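Local atomic coordinates of MstE (Scytonema sp. PCC 10023, PDB entry 6SBF), a protein that probably cyclises linear isoprenoid precursors by protonation, as a single-domain class II terpene cyclase of merosterol biosynthesis. Residues Pro95-Trp99 with Arg129-Ala133; His215-Thr219 with Trp244-Arg248; Ala31-Leu35 with Asn348-Ala354; His326-Asp331 with Gly341-Phe345. The protein carries 1 engineered substitution. All coordinates share one frame. Where two conformers were deposited one is given. Residues are numbered along the deposited sequence.

Interaction 1 (Pro95-Trp99 with Arg129-Ala133); sequences PTGEW and RAQQA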
# COMPACT_ATOMS: atom_id res chain seq x y z
N PRO A 95 6.18 23.92 1.78
CA PRO A 95 5.91 24.89 0.73
C PRO A 95 5.38 24.27 -0.55
O PRO A 95 4.73 24.95 -1.36
CB PRO A 95 7.25 25.57 0.46
CG PRO A 95 8.29 24.73 1.16
CD PRO A 95 7.59 23.95 2.24
N THR A 96 5.68 22.98 -0.77
CA THR A 96 5.20 22.27 -1.99
C THR A 96 3.73 21.86 -1.87
O THR A 96 3.15 21.51 -2.89
CB THR A 96 6.07 21.03 -2.26
OG1 THR A 96 5.87 20.19 -1.13
CG2 THR A 96 7.53 21.32 -2.53
N GLY A 97 3.17 21.81 -0.69
CA GLY A 97 1.84 21.26 -0.48
C GLY A 97 1.80 19.77 -0.35
O GLY A 97 0.69 19.21 -0.26
N GLU A 98 2.98 19.14 -0.28
CA GLU A 98 3.09 17.68 -0.18
C GLU A 98 2.79 17.23 1.25
O GLU A 98 2.94 18.02 2.20
CB GLU A 98 4.50 17.26 -0.59
CG GLU A 98 4.75 17.53 -2.05
CD GLU A 98 6.17 17.23 -2.46
OE1 GLU A 98 6.35 16.71 -3.56
OE2 GLU A 98 7.09 17.49 -1.62
N TRP A 99 2.45 15.96 1.39
CA TRP A 99 2.47 15.28 2.66
C TRP A 99 3.70 14.35 2.72
O TRP A 99 4.26 14.04 1.67
CB TRP A 99 1.16 14.55 2.86
CG TRP A 99 -0.03 15.45 3.03
CD1 TRP A 99 -0.44 16.03 4.18
CD2 TRP A 99 -0.97 15.83 2.01
NE1 TRP A 99 -1.59 16.77 3.96
CE2 TRP A 99 -1.94 16.62 2.64
CE3 TRP A 99 -1.11 15.56 0.66
CZ2 TRP A 99 -3.03 17.12 1.96
CZ3 TRP A 99 -2.21 16.05 -0.01
CH2 TRP A 99 -3.15 16.83 0.63
N ARG A 129 -6.11 22.59 -1.83
CA ARG A 129 -4.95 21.81 -1.36
C ARG A 129 -4.67 20.62 -2.28
O ARG A 129 -3.50 20.32 -2.59
CB ARG A 129 -5.13 21.37 0.08
CG ARG A 129 -3.99 20.49 0.60
CD ARG A 129 -2.66 21.25 0.63
NE ARG A 129 -1.54 20.38 1.03
CZ ARG A 129 -1.25 20.04 2.28
NH1 ARG A 129 -2.04 20.43 3.27
NH2 ARG A 129 -0.24 19.25 2.54
N ALA A 130 -5.70 19.91 -2.68
CA ALA A 130 -5.50 18.74 -3.57
C ALA A 130 -4.88 19.21 -4.88
O ALA A 130 -4.00 18.50 -5.41
CB ALA A 130 -6.80 18.02 -3.83
N GLN A 131 -5.29 20.35 -5.42
CA GLN A 131 -4.70 20.86 -6.68
C GLN A 131 -3.21 21.11 -6.46
O GLN A 131 -2.37 20.84 -7.35
CB GLN A 131 -5.41 22.16 -7.10
CG GLN A 131 -4.90 22.77 -8.40
CD GLN A 131 -5.76 23.92 -8.88
OE1 GLN A 131 -6.98 23.81 -8.82
NE2 GLN A 131 -5.13 24.96 -9.38
N GLN A 132 -2.87 21.75 -5.35
CA GLN A 132 -1.47 22.08 -5.05
C GLN A 132 -0.64 20.79 -4.89
O GLN A 132 0.48 20.72 -5.47
CB GLN A 132 -1.39 22.89 -3.76
CG GLN A 132 0.01 23.41 -3.46
CD GLN A 132 0.20 23.97 -2.06
OE1 GLN A 132 -0.66 23.79 -1.23
NE2 GLN A 132 1.37 24.56 -1.81
N ALA A 133 -1.16 19.82 -4.21
CA ALA A 133 -0.47 18.55 -3.97
C ALA A 133 -0.30 17.81 -5.30
O ALA A 133 0.77 17.21 -5.53
CB ALA A 133 -1.17 17.76 -2.90
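Pro95 and Thr96 point their CA-CB bonds away from helix 128-138, and Gln132 reaches across to their backbone, its NE2 3.4 Å from Pro95 O. Thr96 OG1 turns inward on its own segment and accepts a hydrogen bond from Glu98 N (3.2 Å), an ST turn that tightens the loop. Gly97 comes closest to the helix, its CA 5.0 Å from Ala133 CA. Its positive phi of 83° would jam a CB against the preceding carbonyl, and that CB would also clash with Gln132 CD. Gly97 O takes two hydrogen bonds from one guanidinium, Arg129 NE at 2.8 Å and Arg129 NH2 at 3.0 Å. The CA-CB bond of Glu98 points away, and its OE1 is hydrogen-bonded to His140 NE2. The Trp99 side chain leaves sideways, but its indole comes up against the arginine: the guanidinium lies flat on it, planes at 20° and centres 3.9 Å apart, an off-centre cation-pi stack. Trp99 CZ3 also meets Ala133 CB at 3.5 Å. The indole nitrogen bonds to Leu88 O, and Arg129 NH2 to Arg91 O. Gly97-Glu98-Trp99 fits the GxW end of the QW repeats of squalene-hopene cyclases; here its tryptophan also touches Thr111 and Ala115 of helix 109-121.

Interaction 2 (His215-Thr219 with Trp244-Arg248); sequences HEYTT and WGLKR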
# COMPACT_ATOMS: atom_id res chain seq x y z
N HIS A 215 6.12 -8.38 -3.35
CA HIS A 215 5.83 -7.94 -4.72
C HIS A 215 4.31 -7.92 -5.00
O HIS A 215 3.92 -7.27 -5.98
CB HIS A 215 6.46 -8.90 -5.73
CG HIS A 215 7.93 -9.06 -5.61
ND1 HIS A 215 8.76 -8.02 -5.22
CD2 HIS A 215 8.72 -10.14 -5.89
CE1 HIS A 215 10.03 -8.47 -5.23
NE2 HIS A 215 10.01 -9.76 -5.61
N GLU A 216 3.51 -8.59 -4.18
CA GLU A 216 2.04 -8.56 -4.36
C GLU A 216 1.49 -7.13 -4.28
O GLU A 216 0.53 -6.86 -4.95
CB GLU A 216 1.40 -9.48 -3.33
CG GLU A 216 1.81 -10.96 -3.45
CD GLU A 216 3.19 -11.32 -2.97
OE1 GLU A 216 3.68 -12.43 -3.35
OE2 GLU A 216 3.78 -10.52 -2.18
N TYR A 217 2.08 -6.30 -3.43
CA TYR A 217 1.65 -4.90 -3.31
C TYR A 217 1.78 -4.19 -4.64
O TYR A 217 0.78 -3.64 -5.18
CB TYR A 217 2.49 -4.24 -2.22
CG TYR A 217 2.31 -2.75 -2.06
CD1 TYR A 217 3.01 -1.84 -2.79
CD2 TYR A 217 1.48 -2.25 -1.09
CE1 TYR A 217 2.89 -0.47 -2.61
CE2 TYR A 217 1.33 -0.88 -0.89
CZ TYR A 217 2.03 0.03 -1.65
OH TYR A 217 1.90 1.38 -1.44
N THR A 218 2.95 -4.18 -5.24
CA THR A 218 3.19 -3.44 -6.49
C THR A 218 2.41 -4.11 -7.60
O THR A 218 1.91 -3.41 -8.50
CB THR A 218 4.69 -3.30 -6.79
OG1 THR A 218 5.32 -2.65 -5.68
CG2 THR A 218 4.97 -2.50 -8.02
N THR A 219 2.38 -5.44 -7.63
CA THR A 219 1.73 -6.16 -8.73
C THR A 219 0.22 -5.84 -8.71
O THR A 219 -0.36 -5.56 -9.77
CB THR A 219 2.01 -7.65 -8.63
OG1 THR A 219 3.44 -7.85 -8.71
CG2 THR A 219 1.33 -8.43 -9.75
N TRP A 244 0.18 -15.08 -12.28
CA TRP A 244 1.28 -15.06 -11.27
C TRP A 244 0.67 -15.13 -9.86
O TRP A 244 1.13 -15.88 -9.00
CB TRP A 244 2.17 -13.83 -11.47
CG TRP A 244 3.16 -13.64 -10.36
CD1 TRP A 244 4.45 -14.11 -10.34
CD2 TRP A 244 3.01 -12.85 -9.17
NE1 TRP A 244 5.08 -13.71 -9.21
CE2 TRP A 244 4.23 -12.94 -8.47
CE3 TRP A 244 1.98 -12.05 -8.67
CZ2 TRP A 244 4.49 -12.22 -7.32
CZ3 TRP A 244 2.21 -11.34 -7.50
CH2 TRP A 244 3.43 -11.47 -6.83
N GLY A 245 -0.37 -14.34 -9.59
CA GLY A 245 -1.04 -14.34 -8.27
C GLY A 245 -1.57 -15.72 -7.92
O GLY A 245 -1.50 -16.15 -6.77
N LEU A 246 -2.16 -16.38 -8.91
CA LEU A 246 -2.72 -17.72 -8.68
C LEU A 246 -1.58 -18.68 -8.26
O LEU A 246 -1.80 -19.52 -7.37
CB LEU A 246 -3.42 -18.17 -9.97
CG LEU A 246 -4.11 -19.49 -9.87
CD1 LEU A 246 -5.22 -19.45 -8.82
CD2 LEU A 246 -4.68 -19.81 -11.23
N LYS A 247 -0.39 -18.55 -8.88
CA LYS A 247 0.81 -19.37 -8.51
C LYS A 247 1.29 -19.04 -7.08
O LYS A 247 1.71 -19.91 -6.35
CB LYS A 247 1.90 -19.18 -9.58
CG LYS A 247 3.08 -20.14 -9.47
CD LYS A 247 4.31 -19.73 -8.67
CE LYS A 247 5.43 -20.76 -8.81
NZ LYS A 247 6.19 -20.98 -7.55
N ARG A 248 1.24 -17.77 -6.73
CA ARG A 248 1.69 -17.28 -5.41
C ARG A 248 0.82 -17.79 -4.27
O ARG A 248 1.32 -17.98 -3.13
CB ARG A 248 1.78 -15.76 -5.35
CG ARG A 248 2.84 -15.11 -6.23
CD ARG A 248 4.25 -15.41 -5.77
NE ARG A 248 4.50 -14.78 -4.47
CZ ARG A 248 5.45 -15.13 -3.61
NH1 ARG A 248 6.35 -16.04 -3.91
NH2 ARG A 248 5.59 -14.48 -2.48
O HOH W 1 5.82 -11.76 -0.90
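A salt bridge supplies the polar part of this contact. Glu216 OE1 accepts from Arg248 NE at 2.7 Å and from Arg248 NH2 at 2.9 Å, so a single carboxylate oxygen engages the edge of the guanidinium. The other oxygen, Glu216 OE2, accepts from water 1 at 2.7 Å, and this water takes a weak hydrogen bond from Arg248 NH2 at 3.2 Å, extending the bridge. Van der Waals packing centres on Trp244, whose indole fills the space between two segments with axes 11.8 Å apart. Trp244 CZ3 meets Thr219 CG2 at 3.8 Å, and Trp244 CH2 lies 4.1 Å from His215 CB and 3.6 Å from Glu216 OE1. Within its own helix, Thr219 OG1 donates to His215 O at 2.8 Å, which leaves the methyl to face the tryptophan; the same hydroxyl is hydrogen-bonded to Trp207 N. The segments run nearly antiparallel, at 157°, and belong to the consecutive helices 215-229 and 235-248, a helical hairpin of the alpha6-alpha6 barrel. Helix 265-275 packs against the contact, Ala267 and Trp270 on Glu216 and Leu274 on Thr219 and Trp244, while helix 177-183 touches Tyr217 and Thr218.

Interaction 3 (Ala31-Leu35 with Asn348-Ala354); sequences AVAFL and NSIFTTA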
# COMPACT_ATOMS: atom_id res chain seq x y z
N ALA A 31 -12.68 -5.62 12.61
CA ALA A 31 -11.48 -4.90 12.15
C ALA A 31 -11.73 -3.41 12.10
O ALA A 31 -10.84 -2.62 12.46
CB ALA A 31 -11.06 -5.45 10.84
N VAL A 32 -12.92 -3.03 11.61
CA VAL A 32 -13.23 -1.59 11.57
C VAL A 32 -13.25 -1.05 13.02
O VAL A 32 -12.73 0.07 13.25
CB VAL A 32 -14.57 -1.37 10.87
CG1 VAL A 32 -15.11 0.02 11.10
CG2 VAL A 32 -14.45 -1.69 9.38
N ALA A 33 -13.86 -1.79 13.95
CA ALA A 33 -13.87 -1.28 15.35
C ALA A 33 -12.42 -1.15 15.86
O ALA A 33 -12.05 -0.15 16.53
CB ALA A 33 -14.67 -2.21 16.25
N PHE A 34 -11.58 -2.15 15.61
CA PHE A 34 -10.15 -2.07 16.02
C PHE A 34 -9.50 -0.82 15.44
O PHE A 34 -8.85 -0.05 16.15
CB PHE A 34 -9.39 -3.32 15.57
CG PHE A 34 -7.89 -3.23 15.71
CD1 PHE A 34 -7.28 -3.50 16.91
CD2 PHE A 34 -7.12 -2.79 14.65
CE1 PHE A 34 -5.91 -3.34 17.05
CE2 PHE A 34 -5.75 -2.64 14.79
CZ PHE A 34 -5.16 -2.87 16.00
N LEU A 35 -9.72 -0.58 14.14
CA LEU A 35 -9.06 0.54 13.49
C LEU A 35 -9.58 1.86 14.06
O LEU A 35 -8.77 2.78 14.25
CB LEU A 35 -9.23 0.46 11.99
CG LEU A 35 -8.45 -0.64 11.29
CD1 LEU A 35 -8.90 -0.83 9.88
CD2 LEU A 35 -6.98 -0.33 11.27
N ASN A 348 1.92 -1.40 15.22
CA ASN A 348 0.54 -1.28 15.75
C ASN A 348 -0.42 -2.22 15.04
O ASN A 348 -1.58 -2.33 15.47
CB ASN A 348 0.05 0.16 15.65
CG ASN A 348 0.78 1.11 16.58
OD1 ASN A 348 1.15 0.70 17.69
ND2 ASN A 348 0.91 2.38 16.20
N SER A 349 -0.00 -2.85 13.94
CA SER A 349 -0.85 -3.74 13.12
C SER A 349 -1.95 -2.94 12.39
O SER A 349 -2.85 -3.60 11.84
CB SER A 349 -1.44 -4.89 13.90
OG SER A 349 -0.46 -5.59 14.68
N ILE A 350 -1.86 -1.61 12.39
CA ILE A 350 -2.93 -0.80 11.77
C ILE A 350 -2.80 -0.89 10.24
O ILE A 350 -3.81 -1.13 9.53
CB ILE A 350 -2.82 0.62 12.29
CG1 ILE A 350 -3.29 0.67 13.75
CG2 ILE A 350 -3.62 1.59 11.41
CD1 ILE A 350 -2.98 2.02 14.44
N PHE A 351 -1.58 -0.79 9.72
CA PHE A 351 -1.34 -0.81 8.27
C PHE A 351 -1.79 -2.18 7.74
O PHE A 351 -2.52 -2.24 6.71
CB PHE A 351 0.13 -0.50 7.99
CG PHE A 351 0.42 0.02 6.60
CD1 PHE A 351 0.67 -0.84 5.54
CD2 PHE A 351 0.40 1.38 6.37
CE1 PHE A 351 1.01 -0.29 4.31
CE2 PHE A 351 0.72 1.91 5.15
CZ PHE A 351 1.07 1.07 4.11
N THR A 352 -1.38 -3.28 8.37
CA THR A 352 -1.79 -4.62 7.92
C THR A 352 -3.30 -4.79 8.02
O THR A 352 -3.91 -5.29 7.08
CB THR A 352 -1.03 -5.71 8.73
OG1 THR A 352 0.39 -5.62 8.52
CG2 THR A 352 -1.47 -7.09 8.30
N THR A 353 -3.86 -4.46 9.16
CA THR A 353 -5.30 -4.69 9.36
C THR A 353 -6.13 -3.91 8.32
O THR A 353 -7.10 -4.47 7.81
CB THR A 353 -5.67 -4.31 10.80
OG1 THR A 353 -4.99 -5.22 11.69
CG2 THR A 353 -7.15 -4.48 11.06
N ALA A 354 -5.76 -2.68 8.06
CA ALA A 354 -6.51 -1.91 7.05
C ALA A 354 -6.43 -2.58 5.69
O ALA A 354 -7.41 -2.58 4.93
CB ALA A 354 -5.98 -0.50 7.03
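Asn348 offers its backbone rather than its side chain: its O lies 3.7 Å from Phe34 CZ, near the plane of the ring, while its ND2 bonds to Gln46 O. Ser349 occupies the N-cap position of helix 350-363 without making a capping bond through its side chain, which is taken up by Ser307 and Arg300. Asp47 serves the first turn of the helix instead, its OD2 accepting from the backbone N of Ile350 and of Phe351. Ile350 begins the true packing, with CG2 3.9 Å from Leu35 CD2 and CG1 4.3 Å from Phe34 CE2. One turn on, Thr353 turns its methyl to the partner helix: CG2 stands 4.0 Å from Ala31 CB, 4.0 Å from Phe34 CD2 and 4.1 Å from Leu35 CG. Ala354 ends the row, its CB 4.1 Å from Leu35 CD1. The segments are roughly antiparallel, at 151° with axes 10.2 Å apart, and bring the first helix of the chain, 18-37, against the last, 350-363, consistent with closure of the alpha6-alpha6 barrel. No hydrogen bond crosses between them. Thr353 OG1 donates to Ser349 O at 2.7 Å and also pairs with Trp305 N, so its polarity is met away from Ala31-Leu35; the contact therefore rests on shape and exclusion of water.

Interaction 4 (His326-Asp331 with Gly341-Phe345); sequences HWRYYD and GSIIF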
# COMPACT_ATOMS: atom_id res chain seq x y z
N HIS A 326 21.07 -8.81 1.55
CA HIS A 326 21.57 -8.63 2.93
C HIS A 326 20.53 -8.20 3.94
O HIS A 326 20.88 -7.89 5.10
CB HIS A 326 22.76 -7.66 2.93
CG HIS A 326 23.82 -7.94 1.93
ND1 HIS A 326 24.62 -9.07 1.97
CD2 HIS A 326 24.21 -7.22 0.85
CE1 HIS A 326 25.46 -9.01 0.96
NE2 HIS A 326 25.25 -7.88 0.24
N TRP A 327 19.29 -8.12 3.58
CA TRP A 327 18.22 -7.58 4.44
C TRP A 327 18.26 -8.28 5.78
O TRP A 327 18.30 -9.53 5.82
CB TRP A 327 16.81 -7.70 3.85
CG TRP A 327 16.64 -7.01 2.54
CD1 TRP A 327 16.47 -7.54 1.29
CD2 TRP A 327 16.61 -5.59 2.37
NE1 TRP A 327 16.39 -6.53 0.37
CE2 TRP A 327 16.48 -5.34 1.00
CE3 TRP A 327 16.70 -4.51 3.27
CZ2 TRP A 327 16.49 -4.07 0.47
CZ3 TRP A 327 16.76 -3.26 2.73
CH2 TRP A 327 16.62 -3.04 1.36
N ARG A 328 18.11 -7.48 6.82
CA ARG A 328 17.87 -7.96 8.17
C ARG A 328 16.66 -7.21 8.75
O ARG A 328 16.42 -6.09 8.34
CB ARG A 328 19.08 -7.65 9.06
CG ARG A 328 20.34 -8.41 8.66
CD ARG A 328 21.46 -8.16 9.64
NE ARG A 328 21.87 -6.76 9.62
CZ ARG A 328 22.70 -6.24 10.51
NH1 ARG A 328 23.04 -4.97 10.48
NH2 ARG A 328 23.20 -7.04 11.44
N TYR A 329 16.00 -7.82 9.70
CA TYR A 329 14.83 -7.22 10.37
C TYR A 329 15.38 -6.35 11.50
O TYR A 329 16.10 -6.86 12.35
CB TYR A 329 13.84 -8.30 10.81
CG TYR A 329 13.22 -8.93 9.58
CD1 TYR A 329 13.86 -9.97 8.93
CD2 TYR A 329 12.05 -8.41 9.05
CE1 TYR A 329 13.33 -10.49 7.76
CE2 TYR A 329 11.51 -8.91 7.88
CZ TYR A 329 12.17 -9.94 7.25
OH TYR A 329 11.70 -10.46 6.07
N TYR A 330 15.15 -5.05 11.45
CA TYR A 330 15.74 -4.04 12.37
C TYR A 330 15.55 -4.48 13.82
O TYR A 330 16.52 -4.45 14.62
CB TYR A 330 15.13 -2.66 12.16
CG TYR A 330 15.78 -1.60 13.01
CD1 TYR A 330 16.95 -1.00 12.58
CD2 TYR A 330 15.19 -1.14 14.18
CE1 TYR A 330 17.58 -0.01 13.32
CE2 TYR A 330 15.80 -0.16 14.93
CZ TYR A 330 16.99 0.41 14.50
OH TYR A 330 17.55 1.40 15.24
N ASP A 331 14.36 -4.95 14.16
CA ASP A 331 14.05 -5.27 15.56
C ASP A 331 14.80 -6.53 16.03
O ASP A 331 14.91 -6.75 17.22
CB ASP A 331 12.56 -5.45 15.75
CG ASP A 331 11.86 -4.10 15.80
OD1 ASP A 331 12.44 -3.15 16.40
OD2 ASP A 331 10.79 -3.99 15.20
N GLY A 341 19.69 -1.06 4.93
CA GLY A 341 19.79 -2.50 4.77
C GLY A 341 18.93 -3.26 5.73
O GLY A 341 19.05 -4.49 5.78
N SER A 342 17.99 -2.59 6.38
CA SER A 342 17.07 -3.26 7.33
C SER A 342 15.61 -3.09 6.92
O SER A 342 15.32 -2.27 6.03
CB SER A 342 17.31 -2.77 8.72
OG SER A 342 16.58 -1.58 8.95
N ILE A 343 14.80 -3.91 7.55
CA ILE A 343 13.36 -3.97 7.34
C ILE A 343 12.69 -3.62 8.66
O ILE A 343 13.01 -4.22 9.70
CB ILE A 343 12.97 -5.35 6.82
CG1 ILE A 343 13.63 -5.66 5.50
CG2 ILE A 343 11.47 -5.51 6.72
CD1 ILE A 343 13.39 -7.09 5.00
N ILE A 344 11.71 -2.74 8.57
CA ILE A 344 10.79 -2.44 9.69
C ILE A 344 9.38 -2.92 9.38
O ILE A 344 9.08 -3.24 8.24
CB ILE A 344 10.90 -0.95 10.05
CG1 ILE A 344 10.34 -0.03 8.98
CG2 ILE A 344 12.34 -0.60 10.44
CD1 ILE A 344 10.08 1.32 9.53
N PHE A 345 8.55 -2.91 10.39
CA PHE A 345 7.15 -3.33 10.20
C PHE A 345 6.21 -2.40 10.97
O PHE A 345 6.62 -1.51 11.71
CB PHE A 345 6.95 -4.81 10.58
CG PHE A 345 7.15 -5.11 12.03
CD1 PHE A 345 6.13 -5.18 12.92
CD2 PHE A 345 8.42 -5.51 12.47
CE1 PHE A 345 6.32 -5.48 14.25
CE2 PHE A 345 8.62 -5.81 13.81
CZ PHE A 345 7.56 -5.83 14.68
O HOH W 2 21.73 -5.38 6.24
O HOH W 3 10.19 -2.60 13.00
O HOH W 4 12.01 -4.77 12.35
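Ile343 lies at the apolar centre, between two aromatic residues of the neighbouring segment. Its CD1 sits over one face of the Tyr329 ring, 4.2 Å from the centroid in a CH-pi contact, and also 3.7 Å from Trp327 CB; Ile343 CG2 reaches Tyr329 CE2 at 3.6 Å. Tyr330 CB packs on Ile344 CG2 at 3.9 Å, and the Tyr330 ring stacks on Phe339. Strands 328-329 and 342-344 pair in parallel, Arg328 opposite Ser342 and Tyr329 opposite Ile343, as part of a small mixed sheet whose middle strand, 342-344, also pairs antiparallel with 311-313. The backbone ladder runs from Arg328 N to Gly341 O (3.3 Å), Ile343 N to Arg328 O (2.8 Å) and Tyr330 N to Ile343 O (2.9 Å). At one end, water 2 donates to both His326 O and Gly341 O, 2.9 Å each. At the other, water 4 joins Asp331 N (3.0 Å) to Ile343 O (2.9 Å), and water 3 links Asp331 OD2 (2.7 Å) to Phe345 N (3.1 Å).

Interaction 3 closes the longest loop, between the first and last helices, and the other three are nested inside it in the order 1, 2, 4. Interactions 1 and 2 lie on opposite sides of the chain's centre, their centres about 32 Å apart; the centres of interactions 2, 3 and 4 are each about 22 Å from one another, though the nearest atoms of 2 and 3 are about 5 Å apart. Strand 342-344 of interaction 4 leads into helix 350-363 of interaction 3. Interactions 1 to 3 share a detail: a helix threonine (Thr112, Thr219, Thr353) hydrogen-bonds the backbone N of a loop tryptophan (Trp99, Trp207, Trp305). This repeat is consistent with the alpha6-alpha6 barrel, to which interaction 4 adds a small sheet.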